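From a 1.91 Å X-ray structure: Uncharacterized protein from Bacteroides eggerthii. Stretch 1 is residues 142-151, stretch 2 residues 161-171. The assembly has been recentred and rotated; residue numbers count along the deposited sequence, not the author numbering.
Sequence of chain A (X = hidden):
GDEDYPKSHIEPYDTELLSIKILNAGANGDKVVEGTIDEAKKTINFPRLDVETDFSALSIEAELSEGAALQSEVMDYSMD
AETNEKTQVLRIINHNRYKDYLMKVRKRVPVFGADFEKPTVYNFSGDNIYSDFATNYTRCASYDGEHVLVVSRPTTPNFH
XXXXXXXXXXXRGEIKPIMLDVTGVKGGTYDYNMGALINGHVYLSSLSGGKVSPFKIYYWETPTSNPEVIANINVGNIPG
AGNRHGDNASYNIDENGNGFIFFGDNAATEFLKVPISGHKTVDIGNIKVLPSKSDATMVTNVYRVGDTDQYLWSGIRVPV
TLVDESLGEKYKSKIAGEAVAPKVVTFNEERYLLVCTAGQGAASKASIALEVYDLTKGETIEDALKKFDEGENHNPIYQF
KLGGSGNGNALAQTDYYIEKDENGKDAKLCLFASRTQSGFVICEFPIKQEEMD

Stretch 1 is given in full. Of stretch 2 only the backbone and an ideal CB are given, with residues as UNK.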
# COMPACT_ATOMS: atom_id res chain seq x y z
N SER A 142 4.01 -9.93 -10.45
CA SER A 142 3.66 -8.54 -10.48
C SER A 142 2.12 -8.42 -10.71
O SER A 142 1.49 -9.38 -11.10
CB SER A 142 4.46 -7.83 -11.58
OG SER A 142 4.16 -6.43 -11.67
N TYR A 143 1.56 -7.27 -10.37
CA TYR A 143 0.10 -7.05 -10.37
C TYR A 143 -0.20 -5.63 -10.78
O TYR A 143 0.52 -4.74 -10.43
CB TYR A 143 -0.42 -7.32 -8.98
CG TYR A 143 -1.77 -6.72 -8.59
CD1 TYR A 143 -1.83 -5.47 -7.96
CD2 TYR A 143 -2.95 -7.42 -8.73
CE1 TYR A 143 -3.02 -4.92 -7.55
CE2 TYR A 143 -4.16 -6.88 -8.28
CZ TYR A 143 -4.17 -5.63 -7.70
OH TYR A 143 -5.32 -5.07 -7.29
N ASP A 144 -1.26 -5.42 -11.54
CA ASP A 144 -1.68 -4.09 -11.91
C ASP A 144 -3.19 -3.86 -11.75
O ASP A 144 -3.70 -2.91 -12.30
CB ASP A 144 -1.27 -3.81 -13.36
CG ASP A 144 -1.99 -4.69 -14.36
OD1 ASP A 144 -2.84 -5.53 -13.99
OD2 ASP A 144 -1.67 -4.55 -15.54
N GLY A 145 -3.91 -4.75 -11.08
CA GLY A 145 -5.35 -4.62 -10.89
C GLY A 145 -6.16 -5.47 -11.86
O GLY A 145 -7.24 -5.89 -11.53
N GLU A 146 -5.62 -5.69 -13.06
CA GLU A 146 -6.31 -6.45 -14.10
C GLU A 146 -5.73 -7.87 -14.15
O GLU A 146 -6.48 -8.81 -14.27
CB GLU A 146 -6.16 -5.73 -15.43
CG GLU A 146 -6.92 -6.42 -16.55
CD GLU A 146 -6.76 -5.76 -17.92
OE1 GLU A 146 -5.80 -4.97 -18.13
OE2 GLU A 146 -7.60 -6.05 -18.80
N HIS A 147 -4.40 -8.00 -14.09
CA HIS A 147 -3.76 -9.30 -14.05
C HIS A 147 -2.71 -9.41 -12.95
O HIS A 147 -2.18 -8.43 -12.49
CB HIS A 147 -2.99 -9.58 -15.35
CG HIS A 147 -3.85 -9.60 -16.58
ND1 HIS A 147 -3.95 -8.51 -17.42
CD2 HIS A 147 -4.63 -10.56 -17.10
CE1 HIS A 147 -4.75 -8.83 -18.43
NE2 HIS A 147 -5.18 -10.06 -18.25
N VAL A 148 -2.38 -10.65 -12.65
CA VAL A 148 -1.15 -11.04 -11.94
C VAL A 148 -0.25 -11.72 -13.00
O VAL A 148 -0.69 -12.60 -13.72
CB VAL A 148 -1.43 -11.99 -10.79
CG1 VAL A 148 -0.13 -12.62 -10.22
CG2 VAL A 148 -2.23 -11.24 -9.73
N LEU A 149 0.99 -11.27 -13.11
CA LEU A 149 2.03 -11.88 -13.94
C LEU A 149 2.84 -12.80 -13.03
O LEU A 149 3.25 -12.38 -11.95
CB LEU A 149 2.94 -10.79 -14.53
CG LEU A 149 4.32 -11.20 -15.11
CD1 LEU A 149 4.09 -12.07 -16.36
CD2 LEU A 149 5.21 -9.97 -15.38
N VAL A 150 3.03 -14.06 -13.46
CA VAL A 150 3.81 -15.05 -12.76
C VAL A 150 4.98 -15.42 -13.67
O VAL A 150 4.75 -15.86 -14.79
CB VAL A 150 3.01 -16.30 -12.42
CG1 VAL A 150 3.93 -17.25 -11.68
CG2 VAL A 150 1.78 -15.89 -11.60
N VAL A 151 6.23 -15.13 -13.23
CA VAL A 151 7.39 -15.32 -14.12
C VAL A 151 7.93 -16.71 -13.80
O VAL A 151 8.96 -16.88 -13.17
CB VAL A 151 8.46 -14.21 -13.97
CG1 VAL A 151 9.57 -14.42 -15.02
CG2 VAL A 151 7.81 -12.85 -14.08
N UNK A 161 5.47 -21.87 -18.46
CA UNK A 161 6.27 -20.68 -18.89
C UNK A 161 5.52 -19.43 -18.35
O UNK A 161 4.45 -19.53 -17.76
CB UNK A 161 6.43 -20.62 -20.41
N UNK A 162 6.13 -18.23 -18.48
CA UNK A 162 5.53 -17.04 -17.87
C UNK A 162 4.10 -16.75 -18.35
O UNK A 162 3.78 -16.93 -19.54
CB UNK A 162 6.41 -15.82 -18.16
N UNK A 163 3.25 -16.38 -17.40
CA UNK A 163 1.87 -16.26 -17.68
C UNK A 163 1.17 -15.22 -16.84
O UNK A 163 1.69 -14.76 -15.86
CB UNK A 163 1.20 -17.62 -17.50
N UNK A 164 -0.00 -14.84 -17.32
CA UNK A 164 -0.92 -13.93 -16.64
C UNK A 164 -2.10 -14.72 -16.07
O UNK A 164 -2.48 -15.77 -16.58
CB UNK A 164 -1.41 -12.84 -17.60
N UNK A 165 -2.66 -14.19 -15.00
CA UNK A 165 -3.86 -14.69 -14.37
C UNK A 165 -4.77 -13.46 -14.28
O UNK A 165 -4.39 -12.43 -13.77
CB UNK A 165 -3.59 -15.33 -13.01
N UNK A 166 -5.96 -13.56 -14.82
CA UNK A 166 -6.89 -12.45 -14.77
C UNK A 166 -7.38 -12.32 -13.31
O UNK A 166 -7.80 -13.31 -12.67
CB UNK A 166 -8.05 -12.66 -15.74
N UNK A 167 -7.26 -11.13 -12.75
CA UNK A 167 -7.70 -10.88 -11.36
C UNK A 167 -9.20 -11.21 -11.15
O UNK A 167 -9.54 -11.82 -10.13
CB UNK A 167 -7.44 -9.42 -10.99
N UNK A 168 -10.06 -10.91 -12.11
CA UNK A 168 -11.50 -11.28 -11.97
C UNK A 168 -11.67 -12.81 -11.81
O UNK A 168 -12.52 -13.25 -11.04
CB UNK A 168 -12.29 -10.80 -13.19
N UNK A 169 -10.84 -13.60 -12.50
CA UNK A 169 -10.84 -15.07 -12.30
C UNK A 169 -10.34 -15.47 -10.92
O UNK A 169 -10.98 -16.27 -10.25
CB UNK A 169 -9.97 -15.75 -13.36
N UNK A 170 -9.21 -14.94 -10.51
CA UNK A 170 -8.67 -15.22 -9.17
C UNK A 170 -9.62 -14.85 -8.01
O UNK A 170 -9.64 -15.53 -7.00
CB UNK A 170 -7.35 -14.46 -8.99
N UNK A 171 -10.38 -13.76 -8.15
CA UNK A 171 -11.34 -13.38 -7.11
C UNK A 171 -12.43 -14.44 -6.95
O UNK A 171 -12.99 -14.55 -5.89
CB UNK A 171 -11.97 -12.03 -7.44

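Position 161 has its CB aimed away from stretch 1, with nothing of it within reach, so almost any residue would suit; it is T161. Position 162 combines a phi of -58° with an ideal CB 3.8 Å from V150 O. Its amide is not called on by stretch 1, so proline is allowed along with small or aliphatic residues. P162 sets its CG 4.4 Å from V151 CG1.

At 163 the backbone pairs both ways: V150 N to the carbonyl O of 163 at 2.8 Å, and the N of 163 to V150 O at 3.1 Å. The CB shares a face with V150, and a flat ring or a branched aliphatic chain could cover that valine. H163 takes the p rotamer and lays its ring over V150, with V150 CB 3.9 Å from the ring centroid; H163 ND1 donates to T161 O at 2.9 Å, which ties the ring back to the loop just before the strand.

Position 164 turns to the other face, beside H147 and L149. Its ideal CB is 4.0 Å from H147 CD2, so an aliphatic chain reaching both neighbours is favoured. L164 uses two branches: CD1 sits 4.2 Å from the centroid of the H147 ring, over its face, and CD2 lies 3.8 Å from L149 CB.

Position 165 again pairs both ways, its N to V148 O at 2.8 Å and V148 N to its O at 2.9 Å. On the face of V148 and V150, leucine, isoleucine, valine or methionine would suit. L165 extends CD1 to 3.9 Å from V150 CG2.

Position 166 is the N-cap, where serine, threonine, aspartate or asparagine would be textbook choices, but its CB also lies on the H147 face. K166 instead passes its CG 4.0 Å from H147 NE2, and water 3 links the two side chains, 3.0 Å from K166 NZ and 2.6 Å from H147 NE2.

Position 167 starts the helix and points toward stretch 1. Its N donates to E146 O at 2.9 Å. Its ideal CB is 3.5 Å from E146 O and 3.6 Å from G145 O, so there is little room beside it, and the Y143 ring and V148 ahead favour a compact apolar residue. V167 places CG2 3.9 Å from Y143 CE2 and 4.2 Å from V148 CG2.

Stretch 1 sets no side-chain demand at 168 and 169, so many residues would suit; they are S168 and D169. Position 170 points toward it from a distance, calling for a long aliphatic; L170 brings CD1 3.9 Å from V148 CG2. Position 171 points sideways, and a long polar chain could reach back: K171 NZ meets water 1 at 3.2 Å, itself 2.8 Å from G145 O.

Stretch 2, residues 161-171: TPHLLKVSDLK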
# COMPACT_ATOMS: atom_id res chain seq x y z
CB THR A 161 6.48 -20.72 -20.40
OG1 THR A 161 5.20 -20.82 -21.01
CG2 THR A 161 7.36 -21.96 -20.86
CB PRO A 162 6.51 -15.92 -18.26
CG PRO A 162 7.83 -16.66 -18.40
CD PRO A 162 7.46 -17.98 -19.02
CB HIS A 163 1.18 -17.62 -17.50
CG HIS A 163 1.35 -18.22 -16.14
ND1 HIS A 163 2.53 -18.84 -15.75
CD2 HIS A 163 0.48 -18.34 -15.09
CE1 HIS A 163 2.36 -19.33 -14.52
NE2 HIS A 163 1.14 -19.01 -14.08
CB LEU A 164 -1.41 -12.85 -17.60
CG LEU A 164 -0.36 -11.98 -18.28
CD1 LEU A 164 -1.03 -11.08 -19.32
CD2 LEU A 164 0.41 -11.16 -17.28
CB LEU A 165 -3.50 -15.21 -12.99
CG LEU A 165 -2.50 -16.37 -12.84
CD1 LEU A 165 -2.07 -16.53 -11.39
CD2 LEU A 165 -3.13 -17.68 -13.32
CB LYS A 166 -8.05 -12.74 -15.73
CG LYS A 166 -8.49 -11.57 -16.59
CD LYS A 166 -9.82 -11.79 -17.31
CE LYS A 166 -9.92 -13.09 -18.10
NZ LYS A 166 -8.87 -13.25 -19.14
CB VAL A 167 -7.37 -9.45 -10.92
CG1 VAL A 167 -8.02 -9.17 -9.56
CG2 VAL A 167 -5.84 -9.31 -10.86
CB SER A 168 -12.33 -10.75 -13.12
OG SER A 168 -11.80 -11.21 -14.33
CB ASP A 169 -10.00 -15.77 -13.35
CG ASP A 169 -10.64 -15.76 -14.73
OD1 ASP A 169 -11.85 -15.54 -14.84
OD2 ASP A 169 -9.91 -16.00 -15.72
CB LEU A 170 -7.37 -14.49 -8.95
CG LEU A 170 -6.17 -14.87 -9.82
CD1 LEU A 170 -5.04 -13.87 -9.60
CD2 LEU A 170 -5.67 -16.29 -9.59
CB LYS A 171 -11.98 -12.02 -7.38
CG LYS A 171 -11.03 -10.83 -7.21
CD LYS A 171 -11.72 -9.50 -7.58
CE LYS A 171 -10.77 -8.33 -7.36
NZ LYS A 171 -11.24 -6.97 -7.79
O HOH W 1 -8.84 -5.44 -9.25
O HOH W 2 -9.25 -8.94 -14.10
O HOH W 3 -6.95 -11.06 -19.91
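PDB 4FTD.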